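Local structure of tRNA endonuclease VMS1 (Saccharomyces cerevisiae, 5WHG) at residues Val72-Arg77 against Phe248-Lys252; Ile207-Phe211 against Trp303-Lys309; His217-Ala221 against Arg348-Leu354; Ile242-Phe248 against Leu354-Cys359; Lys180-Asn184 against Asp311-Ile315. The protein cleaves polypeptidyl-tRNAs as an endonuclease downstream of ribosome-associated quality control, releasing incompletely synthesized polypeptides for degradation. All coordinates share one frame; numbering follows the deposited sequence.

Contact 1: Val72-Arg77 against Phe248-Lys252; sequences VKRNLR and FLEHK
V72 and L249 meet where helix 66-76 lies against a classic beta bulge in strand 247-255 of the VLRF1 domain. This helix carries H68, a zinc ligand of the C2H2 zinc finger. L249 and E250 make the bulge, both facing I222 on the next strand. V72 adds a loose apolar touch, its CG1 4.3 Å from CD1 of L249. The chain of K73, extended beyond CG, lays its CE against L249 O and E250 OE2. Its amine is joined to E250 by a water, which accepts from K73 NZ at 3.0 Å and donates to E250 OE1 at 2.6 Å. L76 crosses L249 at about a right angle, with the two CD1 atoms 3.5 Å apart. In R77, CG lies opposite the backbone N (chi1 -157°), and the extended chain brings the guanidinium to E250. OE2 of E250 is already hydrogen-bonded to Y306 OH. R77 NH1 stands 3.8 Å from that same OE2, a long salt bridge, with the guanidinium and carboxylate planes 56° apart.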
# COMPACT_ATOMS: atom_id res chain seq x y z
N VAL A 72 16.42 0.29 -5.91
CA VAL A 72 15.04 -0.17 -5.92
C VAL A 72 14.25 0.61 -6.95
O VAL A 72 13.56 0.04 -7.81
CB VAL A 72 14.41 -0.05 -4.52
CG1 VAL A 72 12.90 -0.09 -4.63
CG2 VAL A 72 14.89 -1.14 -3.60
N LYS A 73 14.34 1.94 -6.87
CA LYS A 73 13.65 2.81 -7.82
C LYS A 73 14.07 2.49 -9.25
O LYS A 73 13.23 2.27 -10.13
CB LYS A 73 13.95 4.26 -7.47
CG LYS A 73 12.80 5.23 -7.58
CD LYS A 73 13.08 6.42 -6.69
CE LYS A 73 12.01 7.48 -6.82
NZ LYS A 73 12.50 8.80 -6.31
N ARG A 74 15.39 2.42 -9.50
CA ARG A 74 15.86 2.14 -10.86
C ARG A 74 15.29 0.83 -11.38
O ARG A 74 14.91 0.74 -12.55
CB ARG A 74 17.39 2.10 -10.89
CG ARG A 74 17.91 0.93 -11.72
CD ARG A 74 19.27 1.16 -12.32
NE ARG A 74 19.67 -0.06 -13.02
CZ ARG A 74 20.81 -0.18 -13.68
NH1 ARG A 74 21.65 0.84 -13.74
NH2 ARG A 74 21.12 -1.33 -14.28
N ASN A 75 15.21 -0.20 -10.54
CA ASN A 75 14.83 -1.51 -11.05
C ASN A 75 13.32 -1.64 -11.18
O ASN A 75 12.83 -2.23 -12.15
CB ASN A 75 15.40 -2.61 -10.17
CG ASN A 75 15.25 -3.99 -10.79
OD1 ASN A 75 15.19 -4.13 -12.02
ND2 ASN A 75 15.17 -5.01 -9.95
N LEU A 76 12.56 -1.09 -10.22
CA LEU A 76 11.11 -1.01 -10.38
C LEU A 76 10.74 -0.28 -11.66
O LEU A 76 9.87 -0.73 -12.41
CB LEU A 76 10.48 -0.32 -9.18
CG LEU A 76 10.47 -1.09 -7.87
CD1 LEU A 76 10.08 -0.16 -6.74
CD2 LEU A 76 9.50 -2.24 -7.98
N ARG A 77 11.40 0.85 -11.92
CA ARG A 77 11.17 1.69 -13.10
C ARG A 77 11.75 1.09 -14.37
O ARG A 77 11.63 1.70 -15.44
CB ARG A 77 11.76 3.09 -12.84
CG ARG A 77 11.16 4.22 -13.69
CD ARG A 77 11.59 5.61 -13.22
NE ARG A 77 11.18 6.64 -14.17
CZ ARG A 77 10.03 7.33 -14.12
NH1 ARG A 77 9.15 7.11 -13.15
NH2 ARG A 77 9.76 8.24 -15.05
N PHE A 248 7.26 7.09 0.13
CA PHE A 248 6.57 7.26 -1.15
C PHE A 248 7.62 7.38 -2.24
O PHE A 248 8.30 8.40 -2.34
CB PHE A 248 5.65 8.48 -1.14
CG PHE A 248 4.29 8.25 -0.50
CD1 PHE A 248 3.86 6.98 -0.14
CD2 PHE A 248 3.44 9.34 -0.25
CE1 PHE A 248 2.62 6.78 0.46
CE2 PHE A 248 2.20 9.16 0.35
CZ PHE A 248 1.78 7.88 0.71
N LEU A 249 7.76 6.34 -3.06
CA LEU A 249 8.72 6.37 -4.15
C LEU A 249 8.34 7.43 -5.17
O LEU A 249 9.22 8.12 -5.70
CB LEU A 249 8.83 4.98 -4.79
CG LEU A 249 9.23 3.83 -3.86
CD1 LEU A 249 9.51 2.56 -4.62
CD2 LEU A 249 10.45 4.22 -3.05
N GLU A 250 7.05 7.56 -5.45
CA GLU A 250 6.54 8.69 -6.22
C GLU A 250 5.27 9.20 -5.55
O GLU A 250 4.61 8.48 -4.79
CB GLU A 250 6.24 8.31 -7.67
CG GLU A 250 7.28 7.44 -8.36
CD GLU A 250 8.53 8.18 -8.83
OE1 GLU A 250 8.63 9.41 -8.62
OE2 GLU A 250 9.43 7.52 -9.41
N HIS A 251 4.93 10.46 -5.81
CA HIS A 251 3.68 11.01 -5.30
C HIS A 251 3.34 12.24 -6.10
O HIS A 251 4.23 13.01 -6.47
CB HIS A 251 3.78 11.37 -3.81
CG HIS A 251 4.67 12.54 -3.56
ND1 HIS A 251 4.19 13.83 -3.45
CD2 HIS A 251 6.02 12.63 -3.45
CE1 HIS A 251 5.20 14.66 -3.28
NE2 HIS A 251 6.32 13.95 -3.27
N LYS A 252 2.05 12.42 -6.38
CA LYS A 252 1.56 13.57 -7.13
C LYS A 252 0.24 14.01 -6.53
O LYS A 252 -0.53 13.18 -6.05
CB LYS A 252 1.39 13.24 -8.62
CG LYS A 252 1.84 14.34 -9.58
CD LYS A 252 3.32 14.18 -9.94
CE LYS A 252 3.86 15.40 -10.70
NZ LYS A 252 5.31 15.26 -11.06
O HOH W 1 11.19 9.90 -8.81

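Contact 2: Ile207-Phe211 against Trp303-Lys309; sequences ISALF and WEPYLSK
I207 faces Y306 and K309 from the start of strand 207-214, a central strand of the mixed sheet in the VLRF1 domain. From its CB the chain branches. CG2 heads for L249 and L76. CG1 takes the position between the backbone N and carbonyl carbon (chi1 59°), which sends it toward the helix end, 3.9 Å from K309 O. The tip CD1 lies 3.4 Å from Y306 O and meets the edge of the Y306 ring at CD1, 4.1 Å away. A water accepts from I207 N and lies 2.7 Å from K309 O. Two residues on, A209 CB rests 3.6 Å from CD2 of L307. That same methyl sits at the edge of the F211 ring, in its plane, 3.9 Å from CE2. F211 also meets W303 rim to rim, neither ring over the other, with CE1 of F211 3.7 Å from W303 CZ3. The axes of segments 304-308 and 207-211 cross at -114° and come within 8.6 Å. I207 is wedged between helix 304-308, helix 66-76 and strand 247-255.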
# COMPACT_ATOMS: atom_id res chain seq x y z
N ILE A 207 5.88 -3.05 -3.43
CA ILE A 207 5.23 -1.74 -3.49
C ILE A 207 3.73 -1.93 -3.66
O ILE A 207 3.26 -2.95 -4.16
CB ILE A 207 5.75 -0.84 -4.64
CG1 ILE A 207 5.53 -1.54 -6.00
CG2 ILE A 207 7.20 -0.40 -4.38
CD1 ILE A 207 6.02 -0.75 -7.19
N SER A 208 2.98 -0.90 -3.24
CA SER A 208 1.56 -0.78 -3.50
C SER A 208 1.29 0.62 -4.02
O SER A 208 2.09 1.55 -3.82
CB SER A 208 0.72 -1.05 -2.24
OG SER A 208 0.87 -2.39 -1.79
N ALA A 209 0.15 0.79 -4.70
CA ALA A 209 -0.24 2.12 -5.18
C ALA A 209 -1.42 2.67 -4.37
O ALA A 209 -2.21 1.91 -3.81
CB ALA A 209 -0.58 2.07 -6.68
N LEU A 210 -1.51 4.00 -4.28
CA LEU A 210 -2.60 4.66 -3.56
C LEU A 210 -3.12 5.85 -4.36
O LEU A 210 -2.34 6.72 -4.77
CB LEU A 210 -2.14 5.13 -2.17
CG LEU A 210 -1.35 4.18 -1.26
CD1 LEU A 210 -0.76 4.94 -0.06
CD2 LEU A 210 -2.22 3.10 -0.74
N PHE A 211 -4.43 5.88 -4.58
CA PHE A 211 -5.10 6.88 -5.40
C PHE A 211 -6.40 7.32 -4.72
O PHE A 211 -7.21 6.47 -4.33
CB PHE A 211 -5.39 6.32 -6.80
CG PHE A 211 -4.14 6.07 -7.62
CD1 PHE A 211 -3.39 7.15 -8.10
CD2 PHE A 211 -3.72 4.78 -7.90
CE1 PHE A 211 -2.24 6.94 -8.85
CE2 PHE A 211 -2.57 4.55 -8.66
CZ PHE A 211 -1.82 5.63 -9.13
N TRP A 303 3.57 6.16 -14.35
CA TRP A 303 3.93 5.20 -13.32
C TRP A 303 3.70 3.77 -13.75
O TRP A 303 3.79 2.86 -12.93
CB TRP A 303 3.15 5.48 -12.03
CG TRP A 303 3.54 6.73 -11.33
CD1 TRP A 303 4.59 7.55 -11.62
CD2 TRP A 303 2.85 7.33 -10.23
NE1 TRP A 303 4.62 8.63 -10.75
CE2 TRP A 303 3.56 8.52 -9.89
CE3 TRP A 303 1.72 6.99 -9.49
CZ2 TRP A 303 3.16 9.34 -8.83
CZ3 TRP A 303 1.33 7.81 -8.43
CH2 TRP A 303 2.05 8.97 -8.11
N GLU A 304 3.42 3.54 -15.03
CA GLU A 304 3.14 2.21 -15.55
C GLU A 304 4.13 1.13 -15.09
O GLU A 304 3.67 0.04 -14.71
CB GLU A 304 3.07 2.32 -17.08
CG GLU A 304 2.89 1.03 -17.89
CD GLU A 304 2.66 1.32 -19.39
OE1 GLU A 304 1.73 0.74 -19.99
OE2 GLU A 304 3.40 2.16 -19.96
N PRO A 305 5.45 1.35 -15.09
CA PRO A 305 6.34 0.26 -14.61
C PRO A 305 6.10 -0.09 -13.16
O PRO A 305 6.08 -1.28 -12.81
CB PRO A 305 7.75 0.83 -14.83
CG PRO A 305 7.59 1.91 -15.83
CD PRO A 305 6.23 2.48 -15.64
N TYR A 306 5.91 0.93 -12.31
CA TYR A 306 5.52 0.72 -10.91
C TYR A 306 4.19 -0.04 -10.78
O TYR A 306 4.08 -0.95 -9.96
CB TYR A 306 5.37 2.06 -10.19
CG TYR A 306 6.62 2.86 -9.98
CD1 TYR A 306 7.64 2.39 -9.17
CD2 TYR A 306 6.75 4.12 -10.54
CE1 TYR A 306 8.77 3.13 -8.95
CE2 TYR A 306 7.88 4.87 -10.31
CZ TYR A 306 8.89 4.36 -9.51
OH TYR A 306 10.02 5.10 -9.26
N LEU A 307 3.16 0.39 -11.54
CA LEU A 307 1.81 -0.17 -11.40
C LEU A 307 1.75 -1.64 -11.79
O LEU A 307 0.98 -2.41 -11.19
CB LEU A 307 0.80 0.64 -12.23
CG LEU A 307 0.53 2.07 -11.69
CD1 LEU A 307 -0.33 2.98 -12.62
CD2 LEU A 307 -0.06 2.01 -10.29
N SER A 308 2.55 -2.08 -12.75
CA SER A 308 2.49 -3.48 -13.12
C SER A 308 3.18 -4.38 -12.10
O SER A 308 2.90 -5.58 -12.06
CB SER A 308 3.09 -3.68 -14.50
OG SER A 308 4.40 -3.19 -14.52
N LYS A 309 4.01 -3.81 -11.22
CA LYS A 309 4.64 -4.56 -10.13
C LYS A 309 3.97 -4.36 -8.77
O LYS A 309 4.51 -4.83 -7.76
CB LYS A 309 6.13 -4.19 -10.02
CG LYS A 309 6.91 -4.32 -11.31
CD LYS A 309 8.30 -3.73 -11.15
CE LYS A 309 9.22 -4.06 -12.32
NZ LYS A 309 8.92 -3.24 -13.53
O HOH W 2 5.29 -5.43 -5.25

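Contact 3: His217-Ala221 against Arg348-Leu354; sequences HFAGA and RPTVLEL
A219 and P349 bring their CA atoms within 5.0 Å, where strand 217-224 passes the start of helix 351-362; toward A221 and L354 the backbones spread to 7.3 Å between CA atoms. P349 lays its ring along the strand, with CB 3.7 Å from A219 N and CG near H217 O. At the outer end, R348 NH2 sits over one face of the H217 imidazole, 4.1 Å above its plane and offset toward the rim. L354 does the inner packing. Its CG is opposite the carbonyl carbon (chi1 -68°), which drops CD1 onto the strand, 3.4 Å from G220 C and close to CB of both A219 and A221. With an alanine here, A219 and A221 would probably lose their apolar cover, and a gap would open between helix and strand. T350 caps the helix: its OG1 accepts from E353 N at 3.1 Å. This is an N-capped helix laid on one face of the mixed sheet in the alpha/beta VLRF1 domain, with helix 304-308 on the other.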
# COMPACT_ATOMS: atom_id res chain seq x y z
N HIS A 217 -10.10 17.25 -6.85
CA HIS A 217 -8.79 16.98 -6.25
C HIS A 217 -8.34 15.57 -6.57
O HIS A 217 -9.14 14.62 -6.59
CB HIS A 217 -8.82 17.15 -4.73
CG HIS A 217 -9.23 18.52 -4.27
ND1 HIS A 217 -8.36 19.58 -4.21
CD2 HIS A 217 -10.43 18.98 -3.83
CE1 HIS A 217 -9.00 20.65 -3.77
NE2 HIS A 217 -10.26 20.31 -3.53
N PHE A 218 -7.03 15.43 -6.77
CA PHE A 218 -6.38 14.14 -6.95
C PHE A 218 -5.16 14.09 -6.05
O PHE A 218 -4.48 15.10 -5.86
CB PHE A 218 -5.98 13.94 -8.42
CG PHE A 218 -5.12 12.75 -8.64
CD1 PHE A 218 -5.68 11.47 -8.79
CD2 PHE A 218 -3.73 12.89 -8.72
CE1 PHE A 218 -4.87 10.34 -9.01
CE2 PHE A 218 -2.91 11.75 -8.94
CZ PHE A 218 -3.49 10.48 -9.09
N ALA A 219 -4.90 12.91 -5.49
CA ALA A 219 -3.61 12.56 -4.89
C ALA A 219 -3.31 11.09 -5.20
O ALA A 219 -4.16 10.22 -4.98
CB ALA A 219 -3.61 12.79 -3.38
N GLY A 220 -2.12 10.83 -5.72
CA GLY A 220 -1.66 9.47 -5.92
C GLY A 220 -0.26 9.29 -5.38
O GLY A 220 0.50 10.26 -5.24
N ALA A 221 0.08 8.04 -5.06
CA ALA A 221 1.43 7.72 -4.62
C ALA A 221 1.75 6.26 -4.91
O ALA A 221 0.86 5.41 -4.96
CB ALA A 221 1.61 8.03 -3.13
N ARG A 348 -9.92 14.33 2.31
CA ARG A 348 -9.69 14.95 1.02
C ARG A 348 -8.46 14.31 0.37
O ARG A 348 -7.61 13.75 1.07
CB ARG A 348 -9.49 16.45 1.18
CG ARG A 348 -10.07 17.02 2.49
CD ARG A 348 -9.95 18.55 2.61
NE ARG A 348 -8.79 19.08 1.88
CZ ARG A 348 -8.86 19.78 0.76
NH1 ARG A 348 -10.05 20.07 0.23
NH2 ARG A 348 -7.75 20.22 0.17
N PRO A 349 -8.37 14.31 -0.93
CA PRO A 349 -7.15 13.79 -1.56
C PRO A 349 -5.97 14.73 -1.35
O PRO A 349 -5.88 15.78 -1.99
CB PRO A 349 -7.53 13.67 -3.04
CG PRO A 349 -9.02 13.54 -3.03
CD PRO A 349 -9.49 14.41 -1.89
N THR A 350 -5.11 14.40 -0.40
CA THR A 350 -3.82 15.06 -0.24
C THR A 350 -2.78 13.98 0.02
O THR A 350 -3.11 12.84 0.35
CB THR A 350 -3.80 16.06 0.93
OG1 THR A 350 -3.47 15.36 2.13
CG2 THR A 350 -5.14 16.72 1.10
N VAL A 351 -1.50 14.36 -0.12
CA VAL A 351 -0.44 13.40 0.17
C VAL A 351 -0.52 12.93 1.61
O VAL A 351 -0.43 11.73 1.90
CB VAL A 351 0.94 14.00 -0.18
CG1 VAL A 351 1.99 13.35 0.65
CG2 VAL A 351 1.27 13.70 -1.61
N LEU A 352 -0.72 13.86 2.54
CA LEU A 352 -0.75 13.44 3.93
C LEU A 352 -1.89 12.45 4.16
O LEU A 352 -1.74 11.47 4.90
CB LEU A 352 -0.86 14.65 4.86
CG LEU A 352 -0.87 14.27 6.34
CD1 LEU A 352 0.54 14.18 6.97
CD2 LEU A 352 -1.78 15.19 7.11
N GLU A 353 -3.02 12.64 3.47
CA GLU A 353 -4.13 11.70 3.59
C GLU A 353 -3.79 10.33 3.01
O GLU A 353 -4.25 9.31 3.52
CB GLU A 353 -5.38 12.29 2.92
CG GLU A 353 -6.59 11.35 2.91
CD GLU A 353 -7.03 10.89 4.31
OE1 GLU A 353 -7.34 11.75 5.17
OE2 GLU A 353 -7.08 9.65 4.52
N LEU A 354 -3.00 10.29 1.93
CA LEU A 354 -2.50 9.01 1.43
C LEU A 354 -1.65 8.30 2.48
O LEU A 354 -1.71 7.06 2.61
CB LEU A 354 -1.70 9.26 0.14
CG LEU A 354 -2.51 9.73 -1.08
CD1 LEU A 354 -1.65 9.84 -2.32
CD2 LEU A 354 -3.70 8.82 -1.37

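Contact 4: Ile242-Phe248 against Leu354-Cys359; sequences IEQAVNF and LKKAWC
I242, V246 and F248 pack against K355, W358 and C359 in a mainly apolar contact of the alpha/beta VLRF1 domain. It joins helix 351-362 to the turn that leads from helix 241-244 into strand 247-255 of the mixed sheet. V246 touches two helix residues. Its CG1 approaches the W358 ring obliquely, 3.8 Å from CD1, and its CG2 lies 3.7 Å from C359 SG. F248 comes from the strand and crosses K355 obliquely, with CE2 3.5 Å from K355 CG. The edge of the same ring points at the backbone of L354, whose CB lies 3.8 Å from F248 CZ. The extended chain of K355 runs past the ring. Its NZ ends 5.9 Å from the ring centroid, at most a weak cation-pi attraction, and has a long, weak ion pair with E239. A serine at F248 would probably open a gap between strand and helix and free the K355 chain to move. OE1 of E243 accepts from the backbone N of T240, just before helix 241-244. On the far side, I242 has CG2 opposite its backbone N, which sets this methyl 3.5 Å from SG of C359.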
# COMPACT_ATOMS: atom_id res chain seq x y z
N ILE A 242 5.21 7.74 13.00
CA ILE A 242 4.65 6.66 12.19
C ILE A 242 4.44 7.12 10.74
O ILE A 242 4.77 6.40 9.79
CB ILE A 242 3.35 6.15 12.86
CG1 ILE A 242 3.71 5.39 14.13
CG2 ILE A 242 2.55 5.24 11.96
CD1 ILE A 242 4.52 4.13 13.88
N GLU A 243 3.93 8.34 10.56
CA GLU A 243 3.78 8.88 9.21
C GLU A 243 5.14 9.22 8.59
O GLU A 243 5.32 9.08 7.38
CB GLU A 243 2.89 10.13 9.23
CG GLU A 243 1.42 9.84 9.44
CD GLU A 243 0.74 10.90 10.31
OE1 GLU A 243 1.40 11.92 10.61
OE2 GLU A 243 -0.43 10.70 10.68
N GLN A 244 6.09 9.66 9.41
CA GLN A 244 7.38 10.05 8.86
C GLN A 244 8.16 8.88 8.28
O GLN A 244 9.15 9.10 7.58
CB GLN A 244 8.20 10.75 9.93
CG GLN A 244 9.11 11.80 9.37
CD GLN A 244 9.87 12.51 10.45
OE1 GLN A 244 9.60 12.32 11.64
NE2 GLN A 244 10.83 13.34 10.05
N ALA A 245 7.74 7.64 8.53
CA ALA A 245 8.45 6.47 8.05
C ALA A 245 7.85 5.90 6.77
O ALA A 245 8.41 4.95 6.22
CB ALA A 245 8.48 5.39 9.15
N VAL A 246 6.73 6.46 6.30
CA VAL A 246 6.14 6.03 5.03
C VAL A 246 7.05 6.48 3.90
O VAL A 246 7.37 7.67 3.77
CB VAL A 246 4.73 6.60 4.87
CG1 VAL A 246 4.12 6.14 3.55
CG2 VAL A 246 3.83 6.21 6.02
N ASN A 247 7.46 5.54 3.05
CA ASN A 247 8.35 5.85 1.93
C ASN A 247 7.55 5.88 0.63
O ASN A 247 7.21 4.82 0.08
CB ASN A 247 9.48 4.84 1.87
CG ASN A 247 10.48 5.17 0.81
OD1 ASN A 247 10.45 6.25 0.22
ND2 ASN A 247 11.40 4.25 0.57
N PHE A 248 7.26 7.09 0.13
CA PHE A 248 6.57 7.26 -1.15
C PHE A 248 7.62 7.38 -2.24
O PHE A 248 8.30 8.40 -2.34
CB PHE A 248 5.65 8.48 -1.14
CG PHE A 248 4.29 8.25 -0.50
CD1 PHE A 248 3.86 6.98 -0.14
CD2 PHE A 248 3.44 9.34 -0.25
CE1 PHE A 248 2.62 6.78 0.46
CE2 PHE A 248 2.20 9.16 0.35
CZ PHE A 248 1.78 7.88 0.71
N LEU A 354 -3.00 10.29 1.93
CA LEU A 354 -2.50 9.01 1.43
C LEU A 354 -1.65 8.30 2.48
O LEU A 354 -1.71 7.06 2.61
CB LEU A 354 -1.70 9.26 0.14
CG LEU A 354 -2.51 9.73 -1.08
CD1 LEU A 354 -1.65 9.84 -2.32
CD2 LEU A 354 -3.70 8.82 -1.37
N LYS A 355 -0.85 9.06 3.25
CA LYS A 355 -0.05 8.45 4.31
C LYS A 355 -0.91 7.98 5.48
O LYS A 355 -0.64 6.94 6.09
CB LYS A 355 1.01 9.44 4.81
CG LYS A 355 1.98 9.98 3.78
CD LYS A 355 3.14 10.68 4.48
CE LYS A 355 4.26 11.03 3.50
NZ LYS A 355 5.50 11.45 4.23
N LYS A 356 -1.94 8.77 5.83
CA LYS A 356 -2.89 8.33 6.85
C LYS A 356 -3.49 6.99 6.45
O LYS A 356 -3.49 6.03 7.23
CB LYS A 356 -3.99 9.39 7.04
CG LYS A 356 -5.10 9.07 8.10
CD LYS A 356 -6.34 8.31 7.51
CE LYS A 356 -7.12 7.53 8.58
NZ LYS A 356 -8.24 6.71 8.03
N ALA A 357 -4.00 6.91 5.22
CA ALA A 357 -4.58 5.67 4.72
C ALA A 357 -3.57 4.53 4.79
O ALA A 357 -3.91 3.43 5.23
CB ALA A 357 -5.06 5.88 3.29
N TRP A 358 -2.33 4.78 4.37
CA TRP A 358 -1.34 3.70 4.38
C TRP A 358 -1.06 3.21 5.79
O TRP A 358 -1.04 2.00 6.05
CB TRP A 358 -0.03 4.14 3.71
CG TRP A 358 0.95 3.00 3.64
CD1 TRP A 358 2.17 2.91 4.25
CD2 TRP A 358 0.76 1.75 2.94
NE1 TRP A 358 2.77 1.70 3.97
CE2 TRP A 358 1.93 0.97 3.17
CE3 TRP A 358 -0.27 1.23 2.15
CZ2 TRP A 358 2.09 -0.32 2.63
CZ3 TRP A 358 -0.11 -0.06 1.62
CH2 TRP A 358 1.07 -0.81 1.86
N CYS A 359 -0.84 4.13 6.73
CA CYS A 359 -0.59 3.70 8.11
C CYS A 359 -1.78 2.94 8.66
O CYS A 359 -1.61 1.98 9.41
CB CYS A 359 -0.27 4.89 9.01
SG CYS A 359 1.34 5.65 8.70

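Contact 5: Lys180-Asn184 against Asp311-Ile315; sequences KSLFN and DNIFI
F314, N312 and L182 bury the most surface where the loop after strand 176-179 meets strand 313-316. The loop leads away from the small antiparallel sheet, and the strand belongs to the mixed sheet of the VLRF1 domain. The contact ties this loop to the mixed sheet. F314 points its ring at a 3-10 turn of residues 180-182. S181 CB lies at the edge of that ring, near its plane, 3.9 Å from CE1. L182 starts out pointing away from the strand, but its tip bends back. Its CD2 reaches F314 CZ at 4.1 Å, and the two side chains cross at about a right angle. L182 serves the contact with its backbone as well. N312 has CG opposite its carbonyl carbon (chi1 -61°), which carries the amide to the loop. There ND2 donates to L182 O at 3.3 Å, a weak bond with an N-H...O angle of 158°. A water donates to L182 O at 3.0 Å and, weakly, to N312 OD1. OD1 has its main partner in K340, whose NZ also bonds to S181 O and F183 O. The amide thus has a distinct task at each end, which probably fixes its rotation. K340 bonds to oxygens of both segments, and their dipoles probably balance its positive charge in part, so polar bonds tie the loop in place beside the apolar contact of F314.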
# COMPACT_ATOMS: atom_id res chain seq x y z
N LYS A 180 -8.66 -7.38 5.53
CA LYS A 180 -8.76 -8.42 4.51
C LYS A 180 -8.32 -7.92 3.14
O LYS A 180 -7.75 -8.69 2.35
CB LYS A 180 -10.20 -8.94 4.42
CG LYS A 180 -10.61 -9.87 5.54
CD LYS A 180 -12.11 -9.86 5.79
CE LYS A 180 -12.89 -10.55 4.69
NZ LYS A 180 -14.31 -10.77 5.10
N SER A 181 -8.56 -6.64 2.85
CA SER A 181 -8.16 -6.03 1.59
C SER A 181 -6.67 -6.20 1.29
O SER A 181 -6.28 -6.17 0.12
CB SER A 181 -8.52 -4.55 1.60
OG SER A 181 -9.92 -4.41 1.67
N LEU A 182 -5.83 -6.35 2.32
CA LEU A 182 -4.39 -6.44 2.09
C LEU A 182 -3.99 -7.75 1.44
O LEU A 182 -2.93 -7.82 0.81
CB LEU A 182 -3.62 -6.30 3.40
CG LEU A 182 -3.27 -4.93 4.00
CD1 LEU A 182 -2.22 -5.14 5.07
CD2 LEU A 182 -2.78 -3.96 2.93
N PHE A 183 -4.82 -8.79 1.57
CA PHE A 183 -4.52 -10.10 1.04
C PHE A 183 -4.99 -10.27 -0.41
O PHE A 183 -5.82 -9.52 -0.92
CB PHE A 183 -5.14 -11.19 1.90
CG PHE A 183 -4.64 -11.19 3.32
CD1 PHE A 183 -3.45 -11.82 3.64
CD2 PHE A 183 -5.34 -10.54 4.31
CE1 PHE A 183 -2.97 -11.80 4.92
CE2 PHE A 183 -4.86 -10.54 5.60
CZ PHE A 183 -3.68 -11.17 5.90
N ASN A 184 -4.43 -11.28 -1.05
CA ASN A 184 -4.77 -11.64 -2.41
C ASN A 184 -5.85 -12.71 -2.35
O ASN A 184 -5.65 -13.77 -1.75
CB ASN A 184 -3.51 -12.12 -3.12
CG ASN A 184 -3.78 -12.61 -4.53
OD1 ASN A 184 -4.89 -13.02 -4.88
ND2 ASN A 184 -2.73 -12.59 -5.36
N ASP A 311 1.64 -4.90 -5.54
CA ASP A 311 0.79 -5.87 -4.85
C ASP A 311 -0.68 -5.48 -4.97
O ASP A 311 -1.50 -6.22 -5.52
CB ASP A 311 1.18 -5.95 -3.37
CG ASP A 311 2.36 -6.89 -3.10
OD1 ASP A 311 3.31 -6.93 -3.92
OD2 ASP A 311 2.33 -7.58 -2.05
N ASN A 312 -1.02 -4.31 -4.44
CA ASN A 312 -2.38 -3.79 -4.45
C ASN A 312 -2.39 -2.38 -5.03
O ASN A 312 -1.41 -1.64 -4.92
CB ASN A 312 -2.98 -3.75 -3.04
CG ASN A 312 -3.07 -5.13 -2.41
OD1 ASN A 312 -3.80 -6.01 -2.88
ND2 ASN A 312 -2.34 -5.33 -1.34
N ILE A 313 -3.51 -2.04 -5.65
CA ILE A 313 -3.78 -0.68 -6.11
C ILE A 313 -5.08 -0.22 -5.43
O ILE A 313 -6.18 -0.59 -5.85
CB ILE A 313 -3.86 -0.61 -7.64
CG1 ILE A 313 -2.52 -1.07 -8.24
CG2 ILE A 313 -4.19 0.79 -8.08
CD1 ILE A 313 -2.58 -1.54 -9.71
N PHE A 314 -4.95 0.60 -4.37
CA PHE A 314 -6.09 1.12 -3.61
C PHE A 314 -6.58 2.44 -4.21
O PHE A 314 -5.80 3.39 -4.34
CB PHE A 314 -5.72 1.33 -2.14
CG PHE A 314 -5.54 0.05 -1.37
CD1 PHE A 314 -6.64 -0.76 -1.08
CD2 PHE A 314 -4.28 -0.36 -0.96
CE1 PHE A 314 -6.47 -1.96 -0.40
CE2 PHE A 314 -4.11 -1.56 -0.26
CZ PHE A 314 -5.20 -2.36 0.01
N ILE A 315 -7.86 2.50 -4.56
CA ILE A 315 -8.46 3.66 -5.22
C ILE A 315 -9.72 4.06 -4.47
O ILE A 315 -10.59 3.22 -4.22
CB ILE A 315 -8.82 3.36 -6.69
CG1 ILE A 315 -7.64 2.74 -7.41
CG2 ILE A 315 -9.21 4.65 -7.42
CD1 ILE A 315 -7.84 2.73 -8.93
O HOH W 3 -2.11 -8.80 -1.90

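How the contacts relate
Contacts 2, 3 and 5 are buried; contacts 1 and 4 are partly so. All five reach the mixed sheet. Contacts 3 and 4 share L354 and hold helix 351-362 on one face, while contact 2 covers the opposite face with helix 304-308. Beside contact 2, contact 1 adds the helix that carries the zinc ligand H68; besides E250 to Y306, a bond from K309 NZ to L76 O joins the two. Contacts 2 and 5 meet through backbone bonds between strands 207-214 and 313-316. Contacts 2 and 4 are mostly apolar, as is the inner part of contact 3. Contact 1 mixes apolar packing with charges and water; contact 5 pairs F314 with a weak amide bond and a nearby lysine.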